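Local coordinates for Xcc_ctr_pt (Xanthomonas campestris pv. campestris, PDB 6NJW), which is an OLD-family protein whose C-terminal Toprim region, the part present here, binds magnesium and probably cleaves nucleic acid by a two-metal mechanism, at residues 126-131 against 211-216. Residues are numbered along the deposited sequence; the frame is centred on the assembly and turned at random.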
ATOM      1  N   GLY A 126       3.404  -7.244  11.112  1.00 34.00           N
ATOM      2  CA  GLY A 126       2.590  -6.938   9.945  1.00 34.16           C
ATOM      3  C   GLY A 126       2.813  -5.580   9.327  1.00 34.83           C
ATOM      4  O   GLY A 126       1.928  -5.073   8.634  1.00 33.62           O
ATOM      5  N   TYR A 127       3.979  -4.976   9.525  1.00 34.82           N
ATOM      6  CA  TYR A 127       4.285  -3.664   8.968  1.00 32.91           C
ATOM      7  C   TYR A 127       5.308  -3.852   7.857  1.00 36.83           C
ATOM      8  O   TYR A 127       6.415  -4.326   8.119  1.00 38.22           O
ATOM      9  CB  TYR A 127       4.830  -2.727  10.050  1.00 33.37           C
ATOM     10  CG  TYR A 127       3.948  -2.560  11.296  1.00 38.42           C
ATOM     11  CD1 TYR A 127       2.577  -2.818  11.256  1.00 34.78           C
ATOM     12  CD2 TYR A 127       4.505  -2.149  12.516  1.00 33.92           C
ATOM     13  CE1 TYR A 127       1.775  -2.655  12.399  1.00 35.69           C
ATOM     14  CE2 TYR A 127       3.723  -1.997  13.663  1.00 36.85           C
ATOM     15  CZ  TYR A 127       2.363  -2.237  13.600  1.00 41.68           C
ATOM     16  OH  TYR A 127       1.594  -2.068  14.737  1.00 39.89           O
ATOM     17  N   PHE A 128       4.947  -3.475   6.625  1.00 33.10           N
ATOM     18  CA  PHE A 128       5.729  -3.875   5.460  1.00 38.56           C
ATOM     19  C   PHE A 128       6.112  -2.652   4.649  1.00 37.44           C
ATOM     20  O   PHE A 128       5.307  -1.725   4.485  1.00 37.75           O
ATOM     21  CB  PHE A 128       4.952  -4.883   4.573  1.00 33.44           C
ATOM     22  CG  PHE A 128       4.734  -6.209   5.237  1.00 36.39           C
ATOM     23  CD1 PHE A 128       5.747  -7.155   5.279  1.00 36.58           C
ATOM     24  CD2 PHE A 128       3.533  -6.493   5.857  1.00 35.82           C
ATOM     25  CE1 PHE A 128       5.558  -8.378   5.925  1.00 36.40           C
ATOM     26  CE2 PHE A 128       3.330  -7.701   6.507  1.00 34.80           C
ATOM     27  CZ  PHE A 128       4.338  -8.648   6.547  1.00 35.38           C
ATOM     28  N   VAL A 129       7.344  -2.644   4.144  1.00 37.81           N
ATOM     29  CA  VAL A 129       7.862  -1.489   3.421  1.00 37.20           C
ATOM     30  C   VAL A 129       8.127  -1.879   1.970  1.00 42.15           C
ATOM     31  O   VAL A 129       8.598  -2.982   1.675  1.00 42.35           O
ATOM     32  CB  VAL A 129       9.128  -0.894   4.082  1.00 43.69           C
ATOM     33  CG1 VAL A 129       8.912  -0.678   5.574  1.00 42.08           C
ATOM     34  CG2 VAL A 129      10.319  -1.775   3.876  1.00 56.24           C
ATOM     35  N   ASN A 130       7.783  -0.977   1.063  1.00 40.54           N
ATOM     36  CA  ASN A 130       8.107  -1.116  -0.344  1.00 45.46           C
ATOM     37  C   ASN A 130       9.364  -0.308  -0.646  1.00 52.24           C
ATOM     38  O   ASN A 130       9.484   0.853  -0.230  1.00 49.72           O
ATOM     39  CB  ASN A 130       6.945  -0.620  -1.201  1.00 42.79           C
ATOM     40  CG  ASN A 130       7.228  -0.704  -2.681  1.00 51.86           C
ATOM     41  OD1 ASN A 130       7.892  -1.624  -3.147  1.00 63.50           O
ATOM     42  ND2 ASN A 130       6.720   0.270  -3.434  1.00 62.67           N
ATOM     43  N   GLU A 131      10.279  -0.908  -1.400  1.00 48.35           N
ATOM     44  CA  GLU A 131      11.519  -0.225  -1.743  1.00 61.37           C
ATOM     45  C   GLU A 131      11.344   0.761  -2.891  1.00 59.85           C
ATOM     46  O   GLU A 131      12.242   1.572  -3.133  1.00 68.04           O
ATOM     47  CB  GLU A 131      12.616  -1.242  -2.074  1.00 62.83           C
ATOM     48  CG  GLU A 131      12.750  -2.358  -1.042  1.00 70.34           C
ATOM     49  CD  GLU A 131      13.420  -1.891   0.246  1.00 76.29           C
ATOM     50  OE1 GLU A 131      14.420  -1.147   0.149  1.00 78.25           O
ATOM     51  OE2 GLU A 131      12.942  -2.251   1.355  1.00 70.86           O
ATOM     52  N   ARG A 211       1.080  -8.136  -1.174  1.00 34.77           N
ATOM     53  CA  ARG A 211       0.719  -9.528  -0.905  1.00 35.73           C
ATOM     54  C   ARG A 211       1.050  -9.921   0.535  1.00 37.26           C
ATOM     55  O   ARG A 211       0.259 -10.595   1.208  1.00 34.17           O
ATOM     56  CB  ARG A 211       1.433 -10.463  -1.885  1.00 39.78           C
ATOM     57  CG  ARG A 211       1.098 -11.950  -1.642  1.00 36.65           C
ATOM     58  CD  ARG A 211       1.903 -12.890  -2.554  1.00 38.96           C
ATOM     59  NE  ARG A 211       1.776 -12.517  -3.954  1.00 47.28           N
ATOM     60  CZ  ARG A 211       0.856 -13.026  -4.764  1.00 51.78           C
ATOM     61  NH1 ARG A 211       0.012 -13.924  -4.293  1.00 47.07           N
ATOM     62  NH2 ARG A 211       0.789 -12.649  -6.036  1.00 52.84           N
ATOM     63  N   SER A 212       2.211  -9.499   1.024  1.00 34.88           N
ATOM     64  CA  SER A 212       2.611  -9.804   2.391  1.00 32.28           C
ATOM     65  C   SER A 212       1.628  -9.236   3.401  1.00 33.18           C
ATOM     66  O   SER A 212       1.242  -9.924   4.355  1.00 35.77           O
ATOM     67  CB  SER A 212       4.012  -9.251   2.654  1.00 38.94           C
ATOM     68  OG  SER A 212       5.002 -10.072   2.055  1.00 40.34           O
ATOM     69  N   ALA A 213       1.204  -7.987   3.208  1.00 33.39           N
ATOM     70  CA  ALA A 213       0.301  -7.383   4.175  1.00 33.62           C
ATOM     71  C   ALA A 213      -1.064  -8.029   4.110  1.00 33.19           C
ATOM     72  O   ALA A 213      -1.695  -8.252   5.145  1.00 33.17           O
ATOM     73  CB  ALA A 213       0.176  -5.876   3.937  1.00 33.33           C
ATOM     74  N   LEU A 214      -1.555  -8.301   2.898  1.00 32.78           N
ATOM     75  CA  LEU A 214      -2.864  -8.944   2.766  1.00 34.56           C
ATOM     76  C   LEU A 214      -2.880 -10.322   3.423  1.00 33.68           C
ATOM     77  O   LEU A 214      -3.835 -10.668   4.130  1.00 33.02           O
ATOM     78  CB  LEU A 214      -3.243  -9.047   1.290  1.00 31.51           C
ATOM     79  CG  LEU A 214      -3.576  -7.716   0.628  1.00 35.66           C
ATOM     80  CD1 LEU A 214      -3.799  -7.934  -0.886  1.00 37.52           C
ATOM     81  CD2 LEU A 214      -4.816  -7.084   1.275  1.00 35.37           C
ATOM     82  N   GLU A 215      -1.835 -11.122   3.200  1.00 34.41           N
ATOM     83  CA  GLU A 215      -1.756 -12.453   3.800  1.00 36.55           C
ATOM     84  C   GLU A 215      -1.593 -12.371   5.317  1.00 39.57           C
ATOM     85  O   GLU A 215      -2.147 -13.195   6.055  1.00 37.09           O
ATOM     86  CB  GLU A 215      -0.601 -13.226   3.165  1.00 34.37           C
ATOM     87  CG  GLU A 215      -0.807 -13.480   1.652  1.00 37.53           C
ATOM     88  CD  GLU A 215       0.328 -14.284   1.002  1.00 44.34           C
ATOM     89  OE1 GLU A 215       1.470 -14.217   1.495  1.00 41.65           O
ATOM     90  OE2 GLU A 215       0.071 -14.959  -0.016  1.00 43.72           O
ATOM     91  N   HIS A 216      -0.863 -11.365   5.804  1.00 34.86           N
ATOM     92  CA  HIS A 216      -0.693 -11.219   7.245  1.00 32.38           C
ATOM     93  C   HIS A 216      -2.032 -10.956   7.927  1.00 33.38           C
ATOM     94  O   HIS A 216      -2.367 -11.611   8.919  1.00 34.57           O
ATOM     95  CB  HIS A 216       0.291 -10.085   7.557  1.00 29.09           C
ATOM     96  CG  HIS A 216       0.638  -9.982   9.012  1.00 34.02           C
ATOM     97  ND1 HIS A 216       1.798 -10.506   9.540  1.00 39.54           N
ATOM     98  CD2 HIS A 216      -0.039  -9.445  10.058  1.00 32.51           C
ATOM     99  CE1 HIS A 216       1.828 -10.292  10.844  1.00 35.36           C
ATOM    100  NE2 HIS A 216       0.724  -9.649  11.185  1.00 32.17           N
TER
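Phe-128 and Gly-126 meet Ser-212, Ala-213 and His-216 in a strand-on-helix contact built on two CH-pi interactions, where helix 208-226 packs on one face of the parallel Toprim sheet. Strand 127-130 is an outermost strand of that sheet within this chain, bonded through its backbone to strand 77-82; the axes of the two segments run nearly antiparallel and approach to 8.5 Å. In the first CH-pi interaction, Ser-212 CB stands over the face of the Phe-128 ring, 3.8 Å from its centroid and 13° off the normal. With CG anti to its own carbonyl carbon (chi1 -67°), the ring reaches the helix: its CD2 lies 3.9 Å from Ala-213 CB, while its CE2 edge comes 4.0 Å from His-216 CB. Ala-213 and His-216 also touch Leu-80 and Val-78, so this helix face spans both strands. The magnesium-binding Asp-82 ends the neighbouring strand, about 9 Å from Phe-128 between side chains. At the other end of the contact, Gly-126, at positive phi, is the C' residue of the Schellman motif that terminates helix 115-123. Having no side chain, Gly-126 brings its CA directly onto the imidazole face in the second CH-pi interaction, 3.4 Å from the ring centroid and 6° off the normal. Over the same face, Gly-126 N lies 3.4 Å from His-216 CE1.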